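Local coordinates for heme-binding protein A / AI-2 binding protein A (Helicobacter pylori SS1, PDB 6OFQ) that probably serves as the periplasmic substrate-binding protein of an ABC transporter, capturing short peptides such as the bound tetrapeptide STSA for import, at residues L90-L96 / Y162-L168. Where two conformers were deposited one is given. Numbering follows the deposited sequence.
Sequences LVYTFHL and YTIRFTL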
loop_
_atom_site.group_PDB
_atom_site.type_symbol
_atom_site.label_atom_id
_atom_site.label_comp_id
_atom_site.label_asym_id
_atom_site.label_seq_id
_atom_site.Cartn_x
_atom_site.Cartn_y
_atom_site.Cartn_z
ATOM N N LEU A 90 -5.685 25.250 -8.244
ATOM C CA LEU A 90 -4.778 25.038 -9.343
ATOM C C LEU A 90 -3.293 25.160 -9.027
ATOM O O LEU A 90 -2.465 24.636 -9.780
ATOM C CB LEU A 90 -5.119 25.961 -10.513
ATOM C CG LEU A 90 -6.554 25.768 -11.045
ATOM C CD1 LEU A 90 -6.793 26.819 -12.122
ATOM C CD2 LEU A 90 -6.686 24.351 -11.625
ATOM N N VAL A 91 -2.965 25.946 -8.001
ATOM C CA VAL A 91 -1.573 26.252 -7.729
ATOM C C VAL A 91 -1.230 25.941 -6.303
ATOM O O VAL A 91 -1.894 26.441 -5.400
ATOM C CB VAL A 91 -1.218 27.693 -8.098
ATOM C CG1 VAL A 91 0.271 27.973 -7.860
ATOM C CG2 VAL A 91 -1.482 27.972 -9.532
ATOM N N TYR A 92 -0.204 25.101 -6.114
ATOM C CA TYR A 92 0.300 24.738 -4.786
ATOM C C TYR A 92 1.741 25.170 -4.649
ATOM O O TYR A 92 2.569 24.754 -5.442
ATOM C CB TYR A 92 0.291 23.214 -4.529
ATOM C CG TYR A 92 -1.069 22.589 -4.465
ATOM C CD1 TYR A 92 -1.949 22.564 -5.532
ATOM C CD2 TYR A 92 -1.460 21.904 -3.316
ATOM C CE1 TYR A 92 -3.170 21.937 -5.443
ATOM C CE2 TYR A 92 -2.679 21.253 -3.248
ATOM C CZ TYR A 92 -3.518 21.254 -4.306
ATOM O OH TYR A 92 -4.760 20.653 -4.251
ATOM N N THR A 93 2.026 26.070 -3.705
ATOM C CA THR A 93 3.392 26.552 -3.505
ATOM C C THR A 93 3.911 26.045 -2.148
ATOM O O THR A 93 3.283 26.269 -1.125
ATOM C CB THR A 93 3.443 28.089 -3.492
ATOM O OG1 THR A 93 2.898 28.601 -4.717
ATOM C CG2 THR A 93 4.863 28.545 -3.449
ATOM N N PHE A 94 5.018 25.293 -2.218
ATOM C CA PHE A 94 5.639 24.671 -1.034
ATOM C C PHE A 94 6.938 25.376 -0.677
ATOM O O PHE A 94 7.796 25.598 -1.528
ATOM C CB PHE A 94 5.924 23.178 -1.292
ATOM C CG PHE A 94 4.653 22.368 -1.353
ATOM C CD1 PHE A 94 4.079 21.795 -0.214
ATOM C CD2 PHE A 94 4.014 22.173 -2.572
ATOM C CE1 PHE A 94 2.875 21.130 -0.268
ATOM C CE2 PHE A 94 2.815 21.492 -2.662
ATOM C CZ PHE A 94 2.256 21.010 -1.494
ATOM N N HIS A 95 7.007 25.742 0.597
ATOM C CA HIS A 95 8.191 26.351 1.154
ATOM C C HIS A 95 8.997 25.230 1.808
ATOM O O HIS A 95 8.519 24.619 2.755
ATOM C CB HIS A 95 7.743 27.443 2.165
ATOM C CG HIS A 95 6.738 28.422 1.597
ATOM N ND1 HIS A 95 7.160 29.410 0.737
ATOM C CD2 HIS A 95 5.381 28.453 1.553
ATOM C CE1 HIS A 95 6.110 30.064 0.264
ATOM N NE2 HIS A 95 5.013 29.512 0.748
ATOM N N LEU A 96 10.224 25.020 1.361
ATOM C CA LEU A 96 10.992 23.852 1.717
ATOM C C LEU A 96 11.769 24.158 2.993
ATOM O O LEU A 96 12.253 25.307 3.234
ATOM C CB LEU A 96 11.872 23.413 0.575
ATOM C CG LEU A 96 11.221 23.123 -0.779
ATOM C CD1 LEU A 96 12.260 22.632 -1.730
ATOM C CD2 LEU A 96 10.094 22.097 -0.615
ATOM N N TYR A 162 14.573 26.894 -2.333
ATOM C CA TYR A 162 13.764 26.397 -1.228
ATOM C C TYR A 162 12.273 26.594 -1.475
ATOM O O TYR A 162 11.487 26.590 -0.553
ATOM C CB TYR A 162 14.161 27.008 0.125
ATOM C CG TYR A 162 15.579 26.673 0.435
ATOM C CD1 TYR A 162 15.992 25.394 0.817
ATOM C CD2 TYR A 162 16.533 27.689 0.306
ATOM C CE1 TYR A 162 17.336 25.142 1.102
ATOM C CE2 TYR A 162 17.859 27.439 0.615
ATOM C CZ TYR A 162 18.239 26.171 0.985
ATOM O OH TYR A 162 19.581 26.028 1.313
ATOM N N THR A 163 11.906 26.675 -2.750
ATOM C CA THR A 163 10.477 26.919 -3.105
ATOM C C THR A 163 10.109 26.146 -4.368
ATOM O O THR A 163 10.696 26.308 -5.432
ATOM C CB THR A 163 10.182 28.444 -3.314
ATOM O OG1 THR A 163 10.756 29.189 -2.247
ATOM C CG2 THR A 163 8.665 28.698 -3.371
ATOM N N ILE A 164 9.072 25.305 -4.214
ATOM C CA ILE A 164 8.525 24.530 -5.295
ATOM C C ILE A 164 7.072 24.906 -5.575
ATOM O O ILE A 164 6.277 25.007 -4.655
ATOM C CB ILE A 164 8.633 23.000 -4.987
ATOM C CG1 ILE A 164 10.104 22.498 -5.093
ATOM C CG2 ILE A 164 7.721 22.230 -5.918
ATOM C CD1 ILE A 164 10.540 22.247 -6.513
ATOM N N ARG A 165 6.746 25.147 -6.835
ATOM C CA ARG A 165 5.359 25.469 -7.219
ATOM C C ARG A 165 4.832 24.450 -8.221
ATOM O O ARG A 165 5.454 24.215 -9.260
ATOM C CB ARG A 165 5.270 26.857 -7.850
ATOM C CG ARG A 165 3.863 27.190 -8.325
ATOM C CD ARG A 165 3.706 28.668 -8.647
ATOM N NE ARG A 165 3.658 29.429 -7.386
ATOM C CZ ARG A 165 3.836 30.748 -7.249
ATOM N NH1 ARG A 165 4.167 31.529 -8.261
ATOM N NH2 ARG A 165 3.766 31.279 -6.060
ATOM N N PHE A 166 3.720 23.807 -7.882
ATOM C CA PHE A 166 2.981 22.938 -8.776
ATOM C C PHE A 166 1.809 23.679 -9.337
ATOM O O PHE A 166 1.125 24.399 -8.576
ATOM C CB PHE A 166 2.395 21.724 -8.005
ATOM C CG PHE A 166 3.399 20.760 -7.446
ATOM C CD1 PHE A 166 3.824 19.639 -8.170
ATOM C CD2 PHE A 166 3.855 20.945 -6.173
ATOM C CE1 PHE A 166 4.740 18.749 -7.623
ATOM C CE2 PHE A 166 4.746 20.055 -5.600
ATOM C CZ PHE A 166 5.210 18.991 -6.350
ATOM N N THR A 167 1.650 23.593 -10.650
ATOM C CA THR A 167 0.412 24.047 -11.268
ATOM C C THR A 167 -0.277 22.840 -11.846
ATOM O O THR A 167 0.349 22.018 -12.532
ATOM C CB THR A 167 0.738 25.070 -12.389
ATOM O OG1 THR A 167 1.501 26.145 -11.805
ATOM C CG2 THR A 167 -0.566 25.568 -13.020
ATOM N N LEU A 168 -1.565 22.744 -11.553
ATOM C CA LEU A 168 -2.359 21.574 -11.996
ATOM C C LEU A 168 -3.190 21.875 -13.225
ATOM O O LEU A 168 -3.530 23.030 -13.493
ATOM C CB LEU A 168 -3.230 21.071 -10.873
ATOM C CG LEU A 168 -2.622 20.740 -9.542
ATOM C CD1 LEU A 168 -3.604 20.049 -8.616
ATOM C CD2 LEU A 168 -1.320 19.985 -9.629
HETATM O O HOH W 1 9.866 29.410 0.346
HETATM O O HOH W 2 11.422 27.906 2.593
#
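In this periplasmic binding protein, two adjacent inner strands of a five-stranded antiparallel sheet, 91-96 and 163-168, lie edge to edge, their axes 4.7 Å apart. Six backbone hydrogen bonds, from L168 N to L90 O at one end to L96 N to Y162 O at the other, fix the register, so that Y92, F94, I164 and F166 project to one side and V91, T93, H95, T163, R165 and T167 to the other.

On the buried face, F94 is the bump: its CE2 leans into the hollow between Y92 CB (3.6 Å) and F166 CD2 (3.7 Å), the two phenylalanine rings meeting rim to rim, nearly perpendicular. Directly across the strands, F166 CB lies 4.3 Å from Y92 CB. L168 CD1 packs 3.7 Å from Y92 CE1, and L96 CD1 4.0 Å from I164 CG1. Helix 116-127 covers I164, while F175 meets the rings of Y92 and F166 edge-to-face; flat rings and branched chains suit such close filling.

The other face carries smaller or polar residues. The long R165 side chain passes beside V91, its CD 3.6 Å from V91 CG1. H95, whose NE2 is hydrogen-bonded to D84, and T163, whose OG1 is hydrogen-bonded to D160, share a water. Compact T93 leaves space for the guanidinium, and its OG1 accepts hydrogen bonds from R165 NE (2.9 Å) and NH2 (3.1 Å).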